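Local coordinates for glycoside hydrolase, GH17 family (Formosa sp. Hel1_33_131, PDB 6FCG), which probably hydrolyses internal beta-1,3-glucosidic bonds of laminarin, as an endo-acting laminarinase of a marine bacterium, at residues P66-E69 with E70-D74; L93-T96 with S97-K101; A102-E105 with L106-D110; E138-E141 with N142-S145. One frame throughout, in Å; residues are numbered along the deposited sequence.

In the fold
From the N terminus, contact 1 (66-69 with 70-74) winds the first turns of helix 68-80, which crosses from strand 50-53 to strand 83-87. Contacts 2 and 3 follow each other on helix 95-109, at its start and its end, within the next beta-alpha-beta unit, up to strand 116-121. Contact 4 opens helix 143-156 after strand 125-126. Each closes only a local turn, so all four run in series and none encloses or crosses another. Across the two neighbouring helices, L71 packs on N98, and K72 forms salt bridges with E105 and E109. Contact 4 stands apart, its nearest atoms about 10 Å from contact 2.

Contact 1 of 4, residues P66-E69 with E70-D74; sequences PSIE and ELKED
S67 and E70 exchange two bonds that close the first turn of helix 68-80 as a capping box. The backbone N of E70 donates to S67 OG over 3.1 Å, while S67 N returns a bond of 2.9 Å to E70 OE1, meeting that oxygen on its anti side and 23° out of the carboxylate plane. S67 OG can face the turn because it sits between its own backbone N and carbonyl carbon (chi1 72°). E70 sends an extended chain back towards the N terminus, past S67 OG. Were E70 shortened to an alanine, S67 N would probably lose its carboxylate mate, with only the OG half of the capping box remaining. The regular helical ladder starts at once, with L71 N bonded to S67 O at 2.9 Å, followed by K72 N to I68 O and E73 N to E69 O. Outside the polar core, P66 lays its ring against L71, CG to CD2 at 3.6 Å, and L71 CD1 continues the packing on to the CB of N98 in helix 95-109. I68 CG2 brushes K72 CD at 4.1 Å before the lysine chain bends at chi3 and leads NZ to E105 of that helix. The negative carboxylate of E70 beside the N-terminal turn is likely to interact favourably with the helix dipole, while the amides of S67 and E70 are both satisfied by side chains.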
ATOM      1  N   PRO A  66     -23.018  -5.280  36.908  1.00 22.59           N
ATOM      2  CA  PRO A  66     -22.835  -4.307  37.956  1.00 23.11           C
ATOM      3  C   PRO A  66     -23.839  -4.545  39.098  1.00 24.30           C
ATOM      4  O   PRO A  66     -24.935  -5.046  38.879  1.00 23.30           O
ATOM      5  CB  PRO A  66     -23.104  -2.986  37.242  1.00 22.72           C
ATOM      6  CG  PRO A  66     -24.115  -3.335  36.209  1.00 22.74           C
ATOM      7  CD  PRO A  66     -23.760  -4.728  35.766  1.00 22.70           C
ATOM      8  N   SER A  67     -23.432  -4.202  40.307  1.00 25.88           N
ATOM      9  CA  SER A  67     -24.300  -4.306  41.485  1.00 26.31           C
ATOM     10  C   SER A  67     -25.316  -3.157  41.519  1.00 26.18           C
ATOM     11  O   SER A  67     -25.127  -2.124  40.877  1.00 26.12           O
ATOM     12  CB  SER A  67     -23.443  -4.286  42.766  1.00 25.23           C
ATOM     13  OG  SER A  67     -22.912  -2.992  43.006  1.00 24.27           O
ATOM     14  N   ILE A  68     -26.353  -3.335  42.317  1.00 26.48           N
ATOM     15  CA  ILE A  68     -27.329  -2.283  42.578  1.00 28.76           C
ATOM     16  C   ILE A  68     -26.648  -1.021  43.141  1.00 28.85           C
ATOM     17  O   ILE A  68     -26.997   0.077  42.727  1.00 27.94           O
ATOM     18  CB  ILE A  68     -28.495  -2.811  43.485  1.00 30.59           C
ATOM     19  CG1 ILE A  68     -29.404  -3.741  42.662  1.00 31.58           C
ATOM     20  CG2 ILE A  68     -29.352  -1.684  44.036  1.00 30.43           C
ATOM     21  CD1 ILE A  68     -29.873  -4.963  43.413  1.00 34.59           C
ATOM     22  N   GLU A  69     -25.668  -1.193  44.032  1.00 30.92           N
ATOM     23  CA  GLU A  69     -24.880  -0.088  44.618  1.00 35.57           C
ATOM     24  C   GLU A  69     -24.183   0.690  43.454  1.00 32.66           C
ATOM     25  O   GLU A  69     -24.279   1.936  43.367  1.00 31.51           O
ATOM     26  CB  GLU A  69     -23.866  -0.657  45.774  1.00 39.87           C
ATOM     27  CG  GLU A  69     -24.587  -1.088  47.089  1.00 50.52           C
ATOM     28  CD  GLU A  69     -24.988  -2.577  47.186  1.00 60.67           C
ATOM     29  OE1 GLU A  69     -25.549  -3.120  46.197  1.00 60.94           O
ATOM     30  OE2 GLU A  69     -24.801  -3.192  48.285  1.00 70.62           O
ATOM     31  N   GLU A  70     -23.562  -0.040  42.525  1.00 29.30           N
ATOM     32  CA  GLU A  70     -22.893   0.573  41.354  1.00 28.35           C
ATOM     33  C   GLU A  70     -23.863   1.316  40.419  1.00 25.39           C
ATOM     34  O   GLU A  70     -23.611   2.457  40.015  1.00 22.49           O
ATOM     35  CB  GLU A  70     -22.077  -0.462  40.585  1.00 28.20           C
ATOM     36  CG  GLU A  70     -20.836  -0.931  41.326  1.00 30.38           C
ATOM     37  CD  GLU A  70     -20.120  -2.128  40.677  1.00 32.58           C
ATOM     38  OE1 GLU A  70     -20.760  -2.998  40.053  1.00 31.93           O
ATOM     39  OE2 GLU A  70     -18.883  -2.206  40.793  1.00 35.51           O
ATOM     40  N   LEU A  71     -24.999   0.703  40.145  1.00 24.52           N
ATOM     41  CA  LEU A  71     -26.017   1.354  39.331  1.00 25.83           C
ATOM     42  C   LEU A  71     -26.568   2.636  39.956  1.00 25.94           C
ATOM     43  O   LEU A  71     -26.864   3.587  39.234  1.00 27.65           O
ATOM     44  CB  LEU A  71     -27.152   0.388  39.014  1.00 26.25           C
ATOM     45  CG  LEU A  71     -26.739  -0.871  38.216  1.00 26.56           C
ATOM     46  CD1 LEU A  71     -27.868  -1.891  38.254  1.00 26.04           C
ATOM     47  CD2 LEU A  71     -26.337  -0.525  36.795  1.00 25.69           C
ATOM     48  N   LYS A  72     -26.686   2.677  41.278  1.00 25.47           N
ATOM     49  CA  LYS A  72     -27.154   3.874  41.964  1.00 26.87           C
ATOM     50  C   LYS A  72     -26.183   5.031  41.818  1.00 24.74           C
ATOM     51  O   LYS A  72     -26.601   6.162  41.607  1.00 22.98           O
ATOM     52  CB  LYS A  72     -27.403   3.609  43.448  1.00 30.29           C
ATOM     53  CG  LYS A  72     -28.647   2.792  43.718  1.00 32.92           C
ATOM     54  CD  LYS A  72     -28.691   2.236  45.127  1.00 36.39           C
ATOM     55  CE  LYS A  72     -29.094   3.286  46.145  1.00 39.51           C
ATOM     56  NZ  LYS A  72     -29.419   2.601  47.425  1.00 40.71           N
ATOM     57  N   GLU A  73     -24.893   4.734  41.899  1.00 24.60           N
ATOM     58  CA  GLU A  73     -23.855   5.713  41.573  1.00 24.76           C
ATOM     59  C   GLU A  73     -24.147   6.388  40.214  1.00 24.57           C
ATOM     60  O   GLU A  73     -24.196   7.617  40.124  1.00 24.31           O
ATOM     61  CB  GLU A  73     -22.471   5.062  41.573  1.00 26.44           C
ATOM     62  CG  GLU A  73     -21.919   4.686  42.944  1.00 29.91           C
ATOM     63  CD  GLU A  73     -20.589   3.926  42.908  1.00 34.46           C
ATOM     64  OE1 GLU A  73     -20.295   3.214  41.920  1.00 37.74           O
ATOM     65  OE2 GLU A  73     -19.799   4.060  43.871  1.00 34.40           O
ATOM     66  N   ASP A  74     -24.421   5.578  39.186  1.00 23.62           N
ATOM     67  CA  ASP A  74     -24.699   6.094  37.833  1.00 22.95           C
ATOM     68  C   ASP A  74     -25.952   6.926  37.778  1.00 22.16           C
ATOM     69  O   ASP A  74     -25.985   8.001  37.173  1.00 21.20           O
ATOM     70  CB  ASP A  74     -24.816   4.952  36.812  1.00 23.51           C
ATOM     71  CG  ASP A  74     -23.519   4.221  36.596  1.00 23.46           C
ATOM     72  OD1 ASP A  74     -22.487   4.650  37.156  1.00 24.60           O
ATOM     73  OD2 ASP A  74     -23.493   3.185  35.894  1.00 23.60           O
TER

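Contact 2 of 4, residues L93-T96 with S97-K101; sequences LAHT and SNILK
H95 swings its ring out with CG anti to the backbone N (chi1 177°), and I99, one turn on, sets CG1 beside its own N (chi1 -64°) and extends CD1 over the imidazole. The methyl lies 3.7 Å from the ring centroid and 23° off the normal, a CH-pi contact over one face; it is shifted towards the rim, with CE1 of H95 3.4 Å from I99 CD1. Y57 stacks on the same histidine, and NE2 is hydrogen-bonded to G56 N, so that ring contacts and a polar bond together fix its rotation.

N98 turns back on A94. The backbone bond from N98 N to A94 O measures 2.9 Å, and the amide lies close to the same turn, with ND2 3.5 Å from A94 CB; ND2 is badly angled for a bond to A94 O. Replacing N98 by a glycine would probably leave A94 CB without its amide neighbour and L71 of helix 68-80 without the CB it rests on. I99 N bonds to H95 O at 3.0 Å and more weakly to T96 O, which also takes L100 N at 3.1 Å. T96 OG1 reaches back to N90 O, anchoring the turn to the preceding loop, while I99 and L100 lean on M117 of strand 116-121. Such a helix, with one flank on the parallel strands and another on the preceding helix, is typical of the beta-alpha-beta units of a TIM barrel, the fold of family GH17.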
ATOM      1  N   LEU A  93     -30.580 -10.612  30.572  1.00 21.38           N
ATOM      2  CA  LEU A  93     -29.640 -10.512  31.637  1.00 20.29           C
ATOM      3  C   LEU A  93     -30.295  -9.663  32.701  1.00 20.74           C
ATOM      4  O   LEU A  93     -31.251  -8.946  32.436  1.00 21.39           O
ATOM      5  CB  LEU A  93     -28.328  -9.896  31.119  1.00 20.30           C
ATOM      6  CG  LEU A  93     -27.624 -10.661  29.963  1.00 20.09           C
ATOM      7  CD1 LEU A  93     -26.340  -9.959  29.521  1.00 19.47           C
ATOM      8  CD2 LEU A  93     -27.318 -12.126  30.303  1.00 19.16           C
ATOM      9  N   ALA A  94     -29.735  -9.718  33.901  1.00 21.83           N
ATOM     10  CA  ALA A  94     -30.298  -9.071  35.107  1.00 21.47           C
ATOM     11  C   ALA A  94     -30.232  -7.534  35.093  1.00 20.97           C
ATOM     12  O   ALA A  94     -30.967  -6.880  35.831  1.00 19.68           O
ATOM     13  CB  ALA A  94     -29.563  -9.586  36.335  1.00 21.76           C
ATOM     14  N   HIS A  95     -29.306  -7.002  34.288  1.00 18.75           N
ATOM     15  CA  HIS A  95     -28.989  -5.584  34.223  1.00 18.16           C
ATOM     16  C   HIS A  95     -30.197  -4.616  34.266  1.00 18.35           C
ATOM     17  O   HIS A  95     -30.233  -3.713  35.074  1.00 20.12           O
ATOM     18  CB  HIS A  95     -28.124  -5.392  32.974  1.00 17.67           C
ATOM     19  CG  HIS A  95     -27.748  -3.979  32.674  1.00 17.30           C
ATOM     20  ND1 HIS A  95     -28.275  -3.277  31.608  1.00 17.88           N
ATOM     21  CD2 HIS A  95     -26.845  -3.159  33.252  1.00 17.15           C
ATOM     22  CE1 HIS A  95     -27.747  -2.067  31.568  1.00 17.02           C
ATOM     23  NE2 HIS A  95     -26.886  -1.970  32.561  1.00 17.73           N
ATOM     24  N   THR A  96     -31.193  -4.809  33.409  1.00 18.04           N
ATOM     25  CA  THR A  96     -32.314  -3.885  33.320  1.00 16.89           C
ATOM     26  C   THR A  96     -33.155  -3.929  34.577  1.00 17.30           C
ATOM     27  O   THR A  96     -33.596  -2.912  35.079  1.00 17.89           O
ATOM     28  CB  THR A  96     -33.170  -4.227  32.102  1.00 17.10           C
ATOM     29  OG1 THR A  96     -32.393  -3.951  30.926  1.00 18.11           O
ATOM     30  CG2 THR A  96     -34.498  -3.455  32.083  1.00 16.38           C
ATOM     31  N   SER A  97     -33.431  -5.142  35.028  1.00 18.30           N
ATOM     32  CA  SER A  97     -34.135  -5.402  36.265  1.00 18.39           C
ATOM     33  C   SER A  97     -33.418  -4.742  37.443  1.00 18.07           C
ATOM     34  O   SER A  97     -34.045  -4.151  38.322  1.00 18.28           O
ATOM     35  CB  SER A  97     -34.256  -6.926  36.446  1.00 19.19           C
ATOM     36  OG  SER A  97     -34.669  -7.277  37.736  1.00 21.36           O
ATOM     37  N   ASN A  98     -32.105  -4.843  37.475  1.00 18.02           N
ATOM     38  CA  ASN A  98     -31.347  -4.208  38.547  1.00 18.86           C
ATOM     39  C   ASN A  98     -31.373  -2.677  38.481  1.00 20.85           C
ATOM     40  O   ASN A  98     -31.314  -2.033  39.532  1.00 22.99           O
ATOM     41  CB  ASN A  98     -29.920  -4.735  38.603  1.00 17.53           C
ATOM     42  CG  ASN A  98     -29.873  -6.193  39.010  1.00 16.76           C
ATOM     43  OD1 ASN A  98     -30.704  -6.662  39.783  1.00 17.07           O
ATOM     44  ND2 ASN A  98     -28.893  -6.897  38.531  1.00 16.60           N
ATOM     45  N   ILE A  99     -31.493  -2.101  37.284  1.00 19.84           N
ATOM     46  CA  ILE A  99     -31.585  -0.655  37.165  1.00 19.84           C
ATOM     47  C   ILE A  99     -32.904  -0.201  37.773  1.00 21.77           C
ATOM     48  O   ILE A  99     -32.956   0.779  38.510  1.00 22.79           O
ATOM     49  CB  ILE A  99     -31.448  -0.187  35.720  1.00 18.73           C
ATOM     50  CG1 ILE A  99     -30.031  -0.542  35.218  1.00 18.61           C
ATOM     51  CG2 ILE A  99     -31.640   1.323  35.605  1.00 18.23           C
ATOM     52  CD1 ILE A  99     -29.840  -0.430  33.725  1.00 17.99           C
ATOM     53  N   LEU A 100     -33.966  -0.933  37.483  1.00 22.52           N
ATOM     54  CA  LEU A 100     -35.271  -0.629  38.063  1.00 22.09           C
ATOM     55  C   LEU A 100     -35.227  -0.732  39.583  1.00 22.83           C
ATOM     56  O   LEU A 100     -35.744   0.163  40.261  1.00 25.28           O
ATOM     57  CB  LEU A 100     -36.349  -1.522  37.454  1.00 21.21           C
ATOM     58  CG  LEU A 100     -36.654  -1.244  35.977  1.00 21.49           C
ATOM     59  CD1 LEU A 100     -37.410  -2.385  35.329  1.00 20.68           C
ATOM     60  CD2 LEU A 100     -37.432   0.064  35.800  1.00 21.55           C
ATOM     61  N   LYS A 101     -34.557  -1.758  40.123  1.00 22.43           N
ATOM     62  CA  LYS A 101     -34.407  -1.887  41.579  1.00 24.21           C
ATOM     63  C   LYS A 101     -33.673  -0.700  42.197  1.00 23.44           C
ATOM     64  O   LYS A 101     -34.081  -0.177  43.253  1.00 26.89           O
ATOM     65  CB  LYS A 101     -33.712  -3.204  41.975  1.00 24.37           C
ATOM     66  CG  LYS A 101     -34.662  -4.382  41.892  1.00 25.90           C
ATOM     67  CD  LYS A 101     -34.008  -5.751  42.036  1.00 26.67           C
ATOM     68  CE  LYS A 101     -35.004  -6.789  41.518  1.00 28.03           C
ATOM     69  NZ  LYS A 101     -34.518  -8.172  41.658  1.00 29.58           N
TER

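Contact 3 of 4, residues A102-E105 with L106-D110; sequences AIRE and LKNED
R104 and N108, one turn apart, cross with their flat ends nearly parallel, the guanidinium and amide planes 17° apart, yet they meet through the arginine's aliphatic stem: R104 CG lies 4.0 Å from N108 ND2. With CG anti to the backbone N (chi1 -178°), the stem runs beside the carbonyl carbon, towards N108. I103 and K107 also cross at an angle, the CG2 branch of the isoleucine resting 4.0 Å from K107 CD before the lysine bends and carries NZ to a salt bridge with D159. E105 and E109 both extend along the flank facing helix 68-80, and E105 OE2 comes to 4.6 Å from E109 OE1. Beneath these side chains the ladder is regular: L106 N to A102 O, K107 N to I103 O at 2.9 Å, N108 N to R104 O and E109 N to E105 O. L106 folds CG over the carbonyl of A102, at 3.4 Å from its O, and packs against M75 and K76 of helix 68-80. The two glutamates would repel each other if left alone, but K72 bonds to both carboxylates; its positive charge is likely to offset their repulsion and to tie the last turns of helix 95-109 to helix 68-80.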
ATOM      1  N   ALA A 102     -32.623  -0.292  41.507  1.00 22.31           N
ATOM      2  CA  ALA A 102     -31.796   0.812  41.908  1.00 22.36           C
ATOM      3  C   ALA A 102     -32.565   2.105  41.915  1.00 22.96           C
ATOM      4  O   ALA A 102     -32.443   2.875  42.865  1.00 22.51           O
ATOM      5  CB  ALA A 102     -30.597   0.942  40.980  1.00 22.57           C
ATOM      6  N   ILE A 103     -33.341   2.348  40.862  1.00 22.66           N
ATOM      7  CA  ILE A 103     -34.135   3.559  40.779  1.00 24.10           C
ATOM      8  C   ILE A 103     -35.172   3.543  41.894  1.00 24.70           C
ATOM      9  O   ILE A 103     -35.372   4.567  42.551  1.00 24.27           O
ATOM     10  CB  ILE A 103     -34.803   3.735  39.398  1.00 25.35           C
ATOM     11  CG1 ILE A 103     -33.711   3.963  38.325  1.00 25.69           C
ATOM     12  CG2 ILE A 103     -35.784   4.905  39.382  1.00 26.45           C
ATOM     13  CD1 ILE A 103     -34.207   3.979  36.901  1.00 25.62           C
ATOM     14  N   ARG A 104     -35.803   2.389  42.132  1.00 26.13           N
ATOM     15  CA  ARG A 104     -36.792   2.275  43.204  1.00 26.03           C
ATOM     16  C   ARG A 104     -36.181   2.614  44.559  1.00 27.11           C
ATOM     17  O   ARG A 104     -36.749   3.439  45.289  1.00 28.60           O
ATOM     18  CB  ARG A 104     -37.457   0.917  43.251  1.00 26.60           C
ATOM     19  CG  ARG A 104     -38.507   0.844  44.351  1.00 27.27           C
ATOM     20  CD  ARG A 104     -39.240  -0.478  44.427  1.00 28.57           C
ATOM     21  NE  ARG A 104     -40.297  -0.836  43.451  1.00 32.33           N
ATOM     22  CZ  ARG A 104     -41.076  -0.036  42.696  1.00 31.83           C
ATOM     23  NH1 ARG A 104     -40.993   1.325  42.667  1.00 32.22           N
ATOM     24  NH2 ARG A 104     -41.970  -0.646  41.912  1.00 27.95           N
ATOM     25  N   GLU A 105     -35.021   2.047  44.884  1.00 26.54           N
ATOM     26  CA  GLU A 105     -34.339   2.415  46.124  1.00 27.50           C
ATOM     27  C   GLU A 105     -34.079   3.917  46.238  1.00 26.22           C
ATOM     28  O   GLU A 105     -34.335   4.509  47.291  1.00 25.68           O
ATOM     29  CB  GLU A 105     -33.024   1.667  46.300  1.00 30.89           C
ATOM     30  CG  GLU A 105     -33.197   0.229  46.775  1.00 34.32           C
ATOM     31  CD  GLU A 105     -31.870  -0.450  47.098  1.00 36.62           C
ATOM     32  OE1 GLU A 105     -31.790  -1.689  46.959  1.00 36.51           O
ATOM     33  OE2 GLU A 105     -30.897   0.251  47.486  1.00 39.49           O
ATOM     34  N   LEU A 106     -33.595   4.543  45.162  1.00 25.84           N
ATOM     35  CA  LEU A 106     -33.333   5.983  45.191  1.00 24.91           C
ATOM     36  C   LEU A 106     -34.594   6.844  45.342  1.00 24.25           C
ATOM     37  O   LEU A 106     -34.530   7.905  45.934  1.00 21.82           O
ATOM     38  CB  LEU A 106     -32.566   6.470  43.966  1.00 24.32           C
ATOM     39  CG  LEU A 106     -31.171   5.939  43.717  1.00 25.28           C
ATOM     40  CD1 LEU A 106     -30.817   6.034  42.256  1.00 26.36           C
ATOM     41  CD2 LEU A 106     -30.099   6.659  44.535  1.00 25.37           C
ATOM     42  N   LYS A 107     -35.715   6.393  44.798  1.00 25.25           N
ATOM     43  CA  LYS A 107     -36.986   7.089  44.979  1.00 27.95           C
ATOM     44  C   LYS A 107     -37.544   6.956  46.421  1.00 28.41           C
ATOM     45  O   LYS A 107     -38.201   7.871  46.901  1.00 26.03           O
ATOM     46  CB  LYS A 107     -38.045   6.628  43.950  1.00 28.11           C
ATOM     47  CG  LYS A 107     -37.628   6.886  42.515  1.00 27.76           C
ATOM     48  CD  LYS A 107     -38.686   6.647  41.452  1.00 28.10           C
ATOM     49  CE  LYS A 107     -40.116   6.959  41.815  1.00 28.07           C
ATOM     50  NZ  LYS A 107     -40.918   7.005  40.571  1.00 30.05           N
ATOM     51  N   ASN A 108     -37.262   5.839  47.093  1.00 30.79           N
ATOM     52  CA  ASN A 108     -37.595   5.696  48.506  1.00 32.89           C
ATOM     53  C   ASN A 108     -36.706   6.551  49.401  1.00 32.19           C
ATOM     54  O   ASN A 108     -37.191   7.057  50.399  1.00 32.49           O
ATOM     55  CB  ASN A 108     -37.492   4.250  48.961  1.00 36.02           C
ATOM     56  CG  ASN A 108     -38.445   3.323  48.219  1.00 37.62           C
ATOM     57  OD1 ASN A 108     -39.459   3.745  47.724  1.00 31.09           O
ATOM     58  ND2 ASN A 108     -38.123   2.024  48.179  1.00 43.08           N
ATOM     59  N   GLU A 109     -35.432   6.715  49.035  1.00 32.70           N
ATOM     60  CA  GLU A 109     -34.494   7.576  49.773  1.00 37.02           C
ATOM     61  C   GLU A 109     -34.807   9.047  49.638  1.00 35.59           C
ATOM     62  O   GLU A 109     -34.590   9.819  50.561  1.00 37.99           O
ATOM     63  CB  GLU A 109     -33.042   7.362  49.322  1.00 40.92           C
ATOM     64  CG  GLU A 109     -32.423   6.084  49.859  1.00 50.19           C
ATOM     65  CD  GLU A 109     -31.052   5.731  49.213  1.00 55.18           C
ATOM     66  OE1 GLU A 109     -30.701   4.516  49.114  1.00 55.06           O
ATOM     67  OE2 GLU A 109     -30.302   6.669  48.829  1.00 54.05           O
ATOM     68  N   ASP A 110     -35.312   9.430  48.482  1.00 34.28           N
ATOM     69  CA  ASP A 110     -35.487  10.822  48.134  1.00 33.58           C
ATOM     70  C   ASP A 110     -36.779  10.912  47.329  1.00 33.07           C
ATOM     71  O   ASP A 110     -36.869  10.405  46.209  1.00 30.33           O
ATOM     72  CB  ASP A 110     -34.268  11.296  47.331  1.00 34.00           C
ATOM     73  CG  ASP A 110     -34.353  12.772  46.881  1.00 36.65           C
ATOM     74  OD1 ASP A 110     -35.304  13.514  47.219  1.00 42.73           O
ATOM     75  OD2 ASP A 110     -33.432  13.209  46.179  1.00 34.79           O
TER

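Contact 4 of 4, residues E138-E141 with N142-S145; sequences EESE and NNAS
S140 to N143 form a type I beta turn that leads directly into helix 143-156, with N143 N bonded to S140 O at 3.2 Å. The N-H points almost straight at the oxygen, though the donor stands above the carbonyl plane, 59° out of it. The serine side chain adds a capping bond before the helix: with OG anti to its backbone N (chi1 172°), it accepts from N142 N over 3.0 Å and also lies against N142 CB. The turn is thus held twice by one residue, by its carbonyl and by its hydroxyl.

N143 turns its amide back under S140, its CG 3.6 Å from S140 O, and lies across the carboxylate of E139, the two planes 83° apart. E139 OE1 comes to 3.5 Å from N143 ND2, but the stronger partners of both groups lie elsewhere: E139 engages K187 and the indole of W188 on helix 182-197, and N143 ND2 donates to D124 O. In this way the buried asparagine and the glutamate beside it join the start of helix 143-156 to the loop at D124 and to the neighbouring helix.

Water completes the first helical turn, where E141 O lies 4.0 Å from A144 N. One water accepts from A144 N; another bridges E141 O and S145 N, donating to E141 O at 2.9 Å and accepting from S145 N at 2.8 Å.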
ATOM      1  N   GLU A 138     -37.668 -16.628   9.989  1.00 25.67           N
ATOM      2  CA  GLU A 138     -38.306 -17.226  11.169  1.00 25.86           C
ATOM      3  C   GLU A 138     -37.734 -16.521  12.396  1.00 26.36           C
ATOM      4  O   GLU A 138     -36.687 -15.877  12.373  1.00 25.38           O
ATOM      5  CB  GLU A 138     -38.178 -18.781  11.288  1.00 23.85           C
ATOM      6  N   GLU A 139     -38.463 -16.659  13.482  1.00 26.84           N
ATOM      7  CA  GLU A 139     -38.221 -15.931  14.688  1.00 25.72           C
ATOM      8  C   GLU A 139     -37.541 -16.904  15.700  1.00 24.59           C
ATOM      9  O   GLU A 139     -37.611 -18.120  15.561  1.00 22.14           O
ATOM     10  CB  GLU A 139     -39.586 -15.369  15.098  1.00 29.24           C
ATOM     11  CG  GLU A 139     -40.178 -16.068  16.301  1.00 32.05           C
ATOM     12  CD  GLU A 139     -41.368 -15.307  16.960  1.00 33.38           C
ATOM     13  OE1 GLU A 139     -41.373 -14.066  17.113  1.00 32.32           O
ATOM     14  OE2 GLU A 139     -42.363 -15.976  17.321  1.00 45.01           O
ATOM     15  N   SER A 140     -36.820 -16.365  16.676  1.00 24.19           N
ATOM     16  CA  SER A 140     -36.284 -17.188  17.752  1.00 25.59           C
ATOM     17  C   SER A 140     -37.414 -17.670  18.659  1.00 28.00           C
ATOM     18  O   SER A 140     -38.298 -16.887  19.030  1.00 28.22           O
ATOM     19  CB  SER A 140     -35.260 -16.394  18.579  1.00 26.59           C
ATOM     20  OG  SER A 140     -34.862 -17.111  19.740  1.00 25.59           O
ATOM     21  N   GLU A 141     -37.341 -18.933  19.069  1.00 29.66           N
ATOM     22  CA  GLU A 141     -38.243 -19.482  20.068  1.00 33.46           C
ATOM     23  C   GLU A 141     -38.168 -18.660  21.396  1.00 32.82           C
ATOM     24  O   GLU A 141     -39.143 -18.619  22.148  1.00 29.55           O
ATOM     25  CB  GLU A 141     -37.902 -20.956  20.397  1.00 40.84           C
ATOM     26  CG  GLU A 141     -38.966 -21.764  21.231  1.00 52.85           C
ATOM     27  CD  GLU A 141     -39.755 -22.830  20.408  1.00 61.01           C
ATOM     28  OE1 GLU A 141     -39.013 -23.620  19.791  1.00 67.84           O
ATOM     29  OE2 GLU A 141     -41.052 -22.942  20.377  1.00 55.32           O
ATOM     30  N   ASN A 142     -37.029 -18.008  21.672  1.00 30.10           N
ATOM     31  CA  ASN A 142     -36.860 -17.236  22.901  1.00 29.22           C
ATOM     32  C   ASN A 142     -37.462 -15.815  22.947  1.00 27.32           C
ATOM     33  O   ASN A 142     -37.411 -15.182  24.002  1.00 24.20           O
ATOM     34  CB  ASN A 142     -35.382 -17.145  23.254  1.00 28.81           C
ATOM     35  CG  ASN A 142     -34.763 -18.503  23.474  1.00 28.58           C
ATOM     36  OD1 ASN A 142     -35.336 -19.364  24.129  1.00 27.94           O
ATOM     37  ND2 ASN A 142     -33.575 -18.678  22.972  1.00 27.74           N
ATOM     38  N   ASN A 143     -38.027 -15.329  21.847  1.00 25.14           N
ATOM     39  CA  ASN A 143     -38.631 -13.997  21.868  1.00 25.17           C
ATOM     40  C   ASN A 143     -39.820 -13.939  22.856  1.00 25.67           C
ATOM     41  O   ASN A 143     -39.944 -12.982  23.618  1.00 26.08           O
ATOM     42  CB  ASN A 143     -39.040 -13.548  20.464  1.00 23.20           C
ATOM     43  CG  ASN A 143     -37.856 -13.320  19.554  1.00 23.11           C
ATOM     44  OD1 ASN A 143     -36.715 -13.182  20.002  1.00 22.13           O
ATOM     45  ND2 ASN A 143     -38.115 -13.265  18.267  1.00 22.63           N
ATOM     46  N   ALA A 144     -40.639 -14.993  22.891  1.00 24.78           N
ATOM     47  CA  ALA A 144     -41.843 -15.017  23.737  1.00 25.01           C
ATOM     48  C   ALA A 144     -41.527 -14.717  25.204  1.00 25.40           C
ATOM     49  O   ALA A 144     -42.116 -13.808  25.787  1.00 25.75           O
ATOM     50  CB  ALA A 144     -42.568 -16.341  23.594  1.00 24.07           C
ATOM     51  N   SER A 145     -40.546 -15.412  25.770  1.00 24.70           N
ATOM     52  CA  SER A 145     -40.233 -15.205  27.173  1.00 25.93           C
ATOM     53  C   SER A 145     -39.556 -13.839  27.442  1.00 28.55           C
ATOM     54  O   SER A 145     -39.728 -13.264  28.535  1.00 33.36           O
ATOM     55  CB  SER A 145     -39.399 -16.342  27.716  1.00 24.64           C
ATOM     56  OG  SER A 145     -38.169 -16.371  27.058  1.00 26.13           O
TER
HETATM   57  O   HOH W   1     -40.815 -16.724  20.257  1.00 16.93           O
HETATM   58  O   HOH W   2     -39.466 -17.849  24.940  1.00 18.30           O